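Local coordinates for protein oxidoreductase (PDB 3E18) that binds NAD in a Rossmann-type domain and is probably a dehydrogenase of the GFO/IDH/MocA family, its substrate unknown, at residues 97-109 and 325-337. Sequence-based numbering, arbitrary orientation. Where two conformers were deposited one is given.
Sequences PVTMTSEDLLAIM and NEEVYQVLKLIEA
E336 OE2 accepts two hydrogen bonds, one from S102 N and one from a water. S102 N meets it over 2.8 Å in a nearly straight bond (171°), coming from above the carboxylate plane. S102 OG donates to E336 OE1, also at 2.8 Å, on the syn side. With chi1 at 65°, OG tucks in over the S102 backbone and faces OE1. The water on OE2 also accepts from E103 N; another water joins S102 OG, E103 OE2 and Y329 OH. Both bonds from S102 fall on the residue that follows the N-cap T101, whose OG1 accepts from D104 N.

S102 is also a knob among Y329, L332, K333 and E336. Its carbonyl O lies at the edge of the Y329 ring, in plane. L106 CD1 sits over one ring face, 3.9 Å from the centroid, a CH-pi contact. K333 CG lies against the opposite face. L105 is the next knob, among N325, V328, Y329 and L332. Its CD2 reaches L332 CD1 at 3.7 Å. V98 CG2 packs on V328 CG1, also at 3.7 Å. At the far end M109 SD passes N325 CB at 3.9 Å.

The two helix segments run nearly antiparallel (161°), their axes 9.2 Å apart. Helix 102-115 belongs to the NAD-binding Rossmann domain, and P97, in the loop leading to the helix, touches NAD. V98, L105 and V328 also pack on strand 119-122, and N325 ND2 hydrogen-bonds to F119 O there. V331, L334 and I335 of helix 325-344 pack on helix 173-188.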
ATOM      1  N   PRO A  97      -4.596  13.847 -20.541  1.00 28.31           N
ATOM      2  CA  PRO A  97      -5.860  14.092 -19.844  1.00 30.65           C
ATOM      3  C   PRO A  97      -6.561  15.111 -20.742  1.00 32.65           C
ATOM      4  O   PRO A  97      -5.885  15.960 -21.338  1.00 33.26           O
ATOM      5  CB  PRO A  97      -5.421  14.716 -18.513  1.00 31.91           C
ATOM      6  CG  PRO A  97      -4.096  15.299 -18.764  1.00 29.31           C
ATOM      7  CD  PRO A  97      -3.450  14.430 -19.818  1.00 31.17           C
ATOM      8  N   VAL A  98      -7.871  14.990 -20.928  1.00 31.87           N
ATOM      9  CA  VAL A  98      -8.488  15.816 -21.952  1.00 27.94           C
ATOM     10  C   VAL A  98      -8.402  17.283 -21.597  1.00 33.82           C
ATOM     11  O   VAL A  98      -8.094  18.102 -22.451  1.00 30.95           O
ATOM     12  CB  VAL A  98      -9.923  15.419 -22.310  1.00 31.05           C
ATOM     13  CG1 VAL A  98      -9.890  14.124 -23.075  1.00 28.12           C
ATOM     14  CG2 VAL A  98     -10.811  15.333 -21.074  1.00 32.50           C
ATOM     15  N   THR A  99      -8.643  17.598 -20.325  1.00 29.09           N
ATOM     16  CA  THR A  99      -8.529  18.954 -19.820  1.00 27.36           C
ATOM     17  C   THR A  99      -7.902  18.920 -18.434  1.00 29.64           C
ATOM     18  O   THR A  99      -7.784  17.854 -17.812  1.00 30.72           O
ATOM     19  CB  THR A  99      -9.882  19.640 -19.709  1.00 26.30           C
ATOM     20  OG1 THR A  99     -10.765  18.833 -18.914  1.00 31.18           O
ATOM     21  CG2 THR A  99     -10.492  19.906 -21.080  1.00 29.78           C
ATOM     22  N   MET A 100      -7.502  20.087 -17.951  1.00 30.53           N
ATOM     23  CA  MET A 100      -6.867  20.186 -16.646  1.00 33.71           C
ATOM     24  C   MET A 100      -7.873  20.377 -15.502  1.00 35.30           C
ATOM     25  O   MET A 100      -7.517  20.248 -14.332  1.00 35.35           O
ATOM     26  CB  MET A 100      -5.778  21.259 -16.667  1.00 37.40           C
ATOM     27  CG  MET A 100      -4.562  20.818 -17.498  1.00 35.34           C
ATOM     28  SD  MET A 100      -3.420  22.131 -17.925  1.00 33.25           S
ATOM     29  CE  MET A 100      -4.483  23.573 -17.954  1.00 49.52           C
ATOM     30  N   THR A 101      -9.131  20.666 -15.831  1.00 30.97           N
ATOM     31  CA  THR A 101     -10.177  20.691 -14.800  1.00 32.08           C
ATOM     32  C   THR A 101     -11.411  19.954 -15.285  1.00 28.05           C
ATOM     33  O   THR A 101     -11.636  19.823 -16.488  1.00 28.94           O
ATOM     34  CB  THR A 101     -10.609  22.125 -14.373  1.00 34.66           C
ATOM     35  OG1 THR A 101     -11.411  22.714 -15.401  1.00 35.26           O
ATOM     36  CG2 THR A 101      -9.419  23.020 -14.068  1.00 36.35           C
ATOM     37  N   SER A 102     -12.239  19.506 -14.351  1.00 31.30           N
ATOM     38  CA  SER A 102     -13.447  18.811 -14.727  1.00 27.86           C
ATOM     39  C   SER A 102     -14.445  19.781 -15.369  1.00 31.17           C
ATOM     40  O   SER A 102     -15.163  19.407 -16.306  1.00 27.92           O
ATOM     41  CB  SER A 102     -14.061  18.096 -13.524  1.00 31.87           C
ATOM     42  OG  SER A 102     -14.505  19.018 -12.550  1.00 31.14           O
ATOM     43  N   GLU A 103     -14.471  21.025 -14.884  1.00 27.53           N
ATOM     44  CA  GLU A 103     -15.370  22.048 -15.440  1.00 31.84           C
ATOM     45  C   GLU A 103     -15.058  22.324 -16.895  1.00 31.28           C
ATOM     46  O   GLU A 103     -15.971  22.503 -17.681  1.00 30.10           O
ATOM     47  CB  GLU A 103     -15.323  23.364 -14.646  1.00 33.49           C
ATOM     48  CG  GLU A 103     -16.141  23.364 -13.358  1.00 51.83           C
ATOM     49  CD  GLU A 103     -17.624  23.084 -13.578  1.00 64.12           C
ATOM     50  OE1 GLU A 103     -18.247  23.736 -14.446  1.00 71.87           O
ATOM     51  OE2 GLU A 103     -18.165  22.209 -12.868  1.00 66.17           O
ATOM     52  N   ASP A 104     -13.771  22.335 -17.257  1.00 25.62           N
ATOM     53  CA  ASP A 104     -13.365  22.538 -18.648  1.00 30.31           C
ATOM     54  C   ASP A 104     -13.950  21.508 -19.618  1.00 30.31           C
ATOM     55  O   ASP A 104     -14.310  21.860 -20.746  1.00 35.78           O
ATOM     56  CB  ASP A 104     -11.837  22.522 -18.784  1.00 23.27           C
ATOM     57  CG  ASP A 104     -11.174  23.784 -18.251  1.00 38.16           C
ATOM     58  OD1 ASP A 104     -11.904  24.702 -17.839  1.00 33.44           O
ATOM     59  OD2 ASP A 104      -9.912  23.855 -18.249  1.00 33.53           O
ATOM     60  N   LEU A 105     -14.035  20.247 -19.191  1.00 28.34           N
ATOM     61  CA  LEU A 105     -14.568  19.198 -20.046  1.00 25.09           C
ATOM     62  C   LEU A 105     -16.072  19.365 -20.160  1.00 28.02           C
ATOM     63  O   LEU A 105     -16.652  19.125 -21.221  1.00 28.03           O
ATOM     64  CB  LEU A 105     -14.202  17.793 -19.521  1.00 23.78           C
ATOM     65  CG  LEU A 105     -14.917  16.601 -20.182  1.00 28.08           C
ATOM     66  CD1 LEU A 105     -14.616  16.516 -21.700  1.00 21.22           C
ATOM     67  CD2 LEU A 105     -14.597  15.290 -19.505  1.00 25.14           C
ATOM     68  N   LEU A 106     -16.703  19.799 -19.076  1.00 25.56           N
ATOM     69  CA  LEU A 106     -18.147  20.037 -19.092  1.00 28.46           C
ATOM     70  C   LEU A 106     -18.482  21.115 -20.142  1.00 29.46           C
ATOM     71  O   LEU A 106     -19.480  20.992 -20.862  1.00 30.22           O
ATOM     72  CB  LEU A 106     -18.612  20.472 -17.706  1.00 28.33           C
ATOM     73  CG  LEU A 106     -19.699  19.765 -16.909  1.00 41.14           C
ATOM     74  CD1 LEU A 106     -19.695  18.242 -17.095  1.00 34.92           C
ATOM     75  CD2 LEU A 106     -19.520  20.119 -15.448  1.00 36.39           C
ATOM     76  N   ALA A 107     -17.624  22.133 -20.249  1.00 27.82           N
ATOM     77  CA  ALA A 107     -17.746  23.152 -21.296  1.00 30.56           C
ATOM     78  C   ALA A 107     -17.657  22.569 -22.704  1.00 32.07           C
ATOM     79  O   ALA A 107     -18.480  22.899 -23.558  1.00 26.16           O
ATOM     80  CB  ALA A 107     -16.728  24.256 -21.103  1.00 30.23           C
ATOM     81  N   ILE A 108     -16.650  21.721 -22.940  1.00 28.17           N
ATOM     82  CA  ILE A 108     -16.485  21.035 -24.214  1.00 28.95           C
ATOM     83  C   ILE A 108     -17.679  20.146 -24.562  1.00 29.34           C
ATOM     84  O   ILE A 108     -18.178  20.198 -25.687  1.00 32.43           O
ATOM     85  CB  ILE A 108     -15.205  20.203 -24.235  1.00 28.90           C
ATOM     86  CG1 ILE A 108     -13.992  21.126 -24.154  1.00 27.66           C
ATOM     87  CG2 ILE A 108     -15.149  19.342 -25.496  1.00 26.64           C
ATOM     88  CD1 ILE A 108     -12.667  20.372 -24.074  1.00 30.29           C
ATOM     89  N   MET A 109     -18.139  19.369 -23.581  1.00 30.90           N
ATOM     90  CA  MET A 109     -19.329  18.530 -23.713  1.00 27.96           C
ATOM     91  C   MET A 109     -20.566  19.333 -24.139  1.00 32.94           C
ATOM     92  O   MET A 109     -21.316  18.906 -25.035  1.00 24.93           O
ATOM     93  CB  MET A 109     -19.605  17.761 -22.402  1.00 32.02           C
ATOM     94  CG  MET A 109     -18.663  16.552 -22.138  1.00 31.65           C
ATOM     95  SD  MET A 109     -18.737  15.856 -20.451  1.00 20.58           S
ATOM     96  CE  MET A 109     -20.444  15.336 -20.342  1.00 26.09           C
ATOM     97  N   ASN A 325     -17.861  10.220 -22.329  1.00 27.71           N
ATOM     98  CA  ASN A 325     -17.389  11.501 -21.799  1.00 26.74           C
ATOM     99  C   ASN A 325     -17.703  11.682 -20.319  1.00 28.11           C
ATOM    100  O   ASN A 325     -16.910  12.262 -19.585  1.00 27.27           O
ATOM    101  CB  ASN A 325     -17.949  12.663 -22.624  1.00 23.25           C
ATOM    102  CG  ASN A 325     -17.265  12.799 -23.965  1.00 31.96           C
ATOM    103  OD1 ASN A 325     -16.083  12.500 -24.101  1.00 28.21           O
ATOM    104  ND2 ASN A 325     -18.004  13.257 -24.966  1.00 31.77           N
ATOM    105  N   GLU A 326     -18.851  11.162 -19.898  1.00 28.03           N
ATOM    106  CA  GLU A 326     -19.268  11.192 -18.499  0.50 30.14           C
ATOM    107  C   GLU A 326     -18.315  10.393 -17.601  1.00 31.14           C
ATOM    108  O   GLU A 326     -18.080  10.758 -16.446  1.00 28.24           O
ATOM    109  CB  GLU A 326     -20.717  10.707 -18.357  0.50 30.92           C
ATOM    110  CG  GLU A 326     -21.233   9.809 -19.492  0.50 38.01           C
ATOM    111  CD  GLU A 326     -21.670  10.583 -20.740  0.50 40.22           C
ATOM    112  OE1 GLU A 326     -21.167  10.263 -21.837  0.50 27.59           O
ATOM    113  OE2 GLU A 326     -22.497  11.515 -20.626  0.50 47.79           O
ATOM    114  N   GLU A 327     -17.758   9.308 -18.145  1.00 28.73           N
ATOM    115  CA  GLU A 327     -16.736   8.531 -17.448  1.00 28.19           C
ATOM    116  C   GLU A 327     -15.460   9.352 -17.320  1.00 30.25           C
ATOM    117  O   GLU A 327     -14.833   9.381 -16.267  1.00 26.74           O
ATOM    118  CB  GLU A 327     -16.403   7.238 -18.204  1.00 27.85           C
ATOM    119  CG  GLU A 327     -17.533   6.248 -18.331  1.00 26.96           C
ATOM    120  CD  GLU A 327     -17.219   5.098 -19.290  1.00 29.78           C
ATOM    121  OE1 GLU A 327     -16.274   5.186 -20.103  1.00 28.54           O
ATOM    122  OE2 GLU A 327     -17.927   4.086 -19.229  1.00 30.99           O
ATOM    123  N   VAL A 328     -15.088  10.014 -18.412  1.00 28.29           N
ATOM    124  CA  VAL A 328     -13.889  10.843 -18.472  1.00 27.18           C
ATOM    125  C   VAL A 328     -13.976  12.005 -17.462  1.00 28.81           C
ATOM    126  O   VAL A 328     -12.975  12.330 -16.797  1.00 26.45           O
ATOM    127  CB  VAL A 328     -13.613  11.301 -19.943  1.00 28.15           C
ATOM    128  CG1 VAL A 328     -12.417  12.220 -20.046  1.00 24.87           C
ATOM    129  CG2 VAL A 328     -13.379  10.092 -20.821  1.00 26.46           C
ATOM    130  N   TYR A 329     -15.186  12.562 -17.333  1.00 26.99           N
ATOM    131  CA  TYR A 329     -15.545  13.582 -16.339  1.00 30.32           C
ATOM    132  C   TYR A 329     -15.317  13.110 -14.897  1.00 29.48           C
ATOM    133  O   TYR A 329     -14.696  13.824 -14.100  1.00 28.60           O
ATOM    134  CB  TYR A 329     -17.011  14.022 -16.525  1.00 29.64           C
ATOM    135  CG  TYR A 329     -17.510  15.007 -15.482  1.00 30.49           C
ATOM    136  CD1 TYR A 329     -17.001  16.305 -15.427  1.00 32.38           C
ATOM    137  CD2 TYR A 329     -18.488  14.638 -14.548  1.00 37.26           C
ATOM    138  CE1 TYR A 329     -17.439  17.214 -14.466  1.00 31.75           C
ATOM    139  CE2 TYR A 329     -18.949  15.549 -13.584  1.00 28.76           C
ATOM    140  CZ  TYR A 329     -18.414  16.830 -13.552  1.00 35.83           C
ATOM    141  OH  TYR A 329     -18.832  17.741 -12.616  1.00 38.80           O
ATOM    142  N   GLN A 330     -15.815  11.917 -14.576  1.00 22.69           N
ATOM    143  CA  GLN A 330     -15.649  11.343 -13.231  1.00 28.32           C
ATOM    144  C   GLN A 330     -14.188  11.089 -12.894  1.00 28.90           C
ATOM    145  O   GLN A 330     -13.770  11.286 -11.754  1.00 31.71           O
ATOM    146  CB  GLN A 330     -16.466  10.075 -13.055  1.00 30.26           C
ATOM    147  CG  GLN A 330     -17.978  10.277 -13.163  1.00 34.23           C
ATOM    148  CD  GLN A 330     -18.565  11.171 -12.067  1.00 47.81           C
ATOM    149  OE1 GLN A 330     -18.062  11.227 -10.941  1.00 49.39           O
ATOM    150  NE2 GLN A 330     -19.645  11.868 -12.399  1.00 46.80           N
ATOM    151  N   VAL A 331     -13.409  10.684 -13.893  1.00 25.22           N
ATOM    152  CA  VAL A 331     -11.952  10.581 -13.714  1.00 22.32           C
ATOM    153  C   VAL A 331     -11.353  11.943 -13.374  1.00 24.49           C
ATOM    154  O   VAL A 331     -10.580  12.052 -12.431  1.00 25.86           O
ATOM    155  CB  VAL A 331     -11.277   9.957 -14.934  1.00 24.01           C
ATOM    156  CG1 VAL A 331      -9.748   9.981 -14.794  1.00 23.14           C
ATOM    157  CG2 VAL A 331     -11.763   8.525 -15.113  1.00 27.13           C
ATOM    158  N   LEU A 332     -11.735  12.992 -14.109  1.00 20.03           N
ATOM    159  CA  LEU A 332     -11.160  14.318 -13.858  1.00 26.35           C
ATOM    160  C   LEU A 332     -11.534  14.853 -12.478  1.00 25.89           C
ATOM    161  O   LEU A 332     -10.714  15.481 -11.824  1.00 26.47           O
ATOM    162  CB  LEU A 332     -11.535  15.328 -14.960  1.00 28.76           C
ATOM    163  CG  LEU A 332     -11.003  15.103 -16.382  1.00 27.09           C
ATOM    164  CD1 LEU A 332     -11.667  16.100 -17.327  1.00 22.41           C
ATOM    165  CD2 LEU A 332      -9.501  15.236 -16.487  1.00 29.17           C
ATOM    166  N   LYS A 333     -12.754  14.559 -12.035  1.00 22.64           N
ATOM    167  CA  LYS A 333     -13.187  14.867 -10.681  1.00 26.74           C
ATOM    168  C   LYS A 333     -12.370  14.087  -9.643  1.00 27.69           C
ATOM    169  O   LYS A 333     -12.089  14.604  -8.560  1.00 26.12           O
ATOM    170  CB  LYS A 333     -14.665  14.527 -10.514  1.00 24.80           C
ATOM    171  CG  LYS A 333     -15.633  15.604 -10.965  1.00 34.52           C
ATOM    172  CD  LYS A 333     -17.068  15.210 -10.622  1.00 44.73           C
ATOM    173  CE  LYS A 333     -17.472  15.575  -9.189  1.00 53.46           C
ATOM    174  NZ  LYS A 333     -17.567  17.055  -8.962  1.00 57.73           N
ATOM    175  N   LEU A 334     -11.981  12.856  -9.984  1.00 27.71           N
ATOM    176  CA  LEU A 334     -11.147  12.036  -9.098  1.00 26.76           C
ATOM    177  C   LEU A 334      -9.733  12.602  -8.994  1.00 27.53           C
ATOM    178  O   LEU A 334      -9.162  12.653  -7.906  1.00 26.65           O
ATOM    179  CB  LEU A 334     -11.128  10.560  -9.552  1.00 28.68           C
ATOM    180  CG  LEU A 334     -10.320   9.514  -8.761  1.00 28.18           C
ATOM    181  CD1 LEU A 334     -10.636   9.578  -7.288  1.00 27.95           C
ATOM    182  CD2 LEU A 334     -10.603   8.109  -9.269  1.00 24.28           C
ATOM    183  N   ILE A 335      -9.182  13.041 -10.118  1.00 26.86           N
ATOM    184  CA  ILE A 335      -7.890  13.712 -10.124  1.00 24.76           C
ATOM    185  C   ILE A 335      -7.894  14.997  -9.266  1.00 27.67           C
ATOM    186  O   ILE A 335      -6.933  15.277  -8.530  1.00 26.33           O
ATOM    187  CB  ILE A 335      -7.439  13.995 -11.570  1.00 29.21           C
ATOM    188  CG1 ILE A 335      -7.008  12.685 -12.239  1.00 26.80           C
ATOM    189  CG2 ILE A 335      -6.292  14.994 -11.602  1.00 25.87           C
ATOM    190  CD1 ILE A 335      -6.838  12.780 -13.771  1.00 28.09           C
ATOM    191  N   GLU A 336      -8.992  15.748  -9.341  1.00 28.63           N
ATOM    192  CA  GLU A 336      -9.183  16.938  -8.515  1.00 29.89           C
ATOM    193  C   GLU A 336      -9.243  16.591  -7.022  1.00 31.98           C
ATOM    194  O   GLU A 336      -8.609  17.279  -6.209  1.00 27.17           O
ATOM    195  CB  GLU A 336     -10.430  17.699  -8.961  1.00 30.98           C
ATOM    196  CG  GLU A 336     -10.237  18.380 -10.309  1.00 31.72           C
ATOM    197  CD  GLU A 336     -11.507  18.966 -10.885  1.00 33.65           C
ATOM    198  OE1 GLU A 336     -12.624  18.516 -10.534  1.00 31.32           O
ATOM    199  OE2 GLU A 336     -11.377  19.897 -11.695  1.00 31.31           O
ATOM    200  N   ALA A 337      -9.977  15.524  -6.676  1.00 30.20           N
ATOM    201  CA  ALA A 337      -9.993  14.985  -5.301  1.00 26.36           C
ATOM    202  C   ALA A 337      -8.605  14.560  -4.823  1.00 30.28           C
ATOM    203  O   ALA A 337      -8.246  14.794  -3.674  1.00 28.52           O
ATOM    204  CB  ALA A 337     -10.963  13.832  -5.177  1.00 29.31           C
TER
HETATM  205  O   HOH W   1     -16.985  19.724 -12.110  1.00 36.32           O
HETATM  206  O   HOH W   2     -13.250  21.922 -12.052  1.00 34.30           O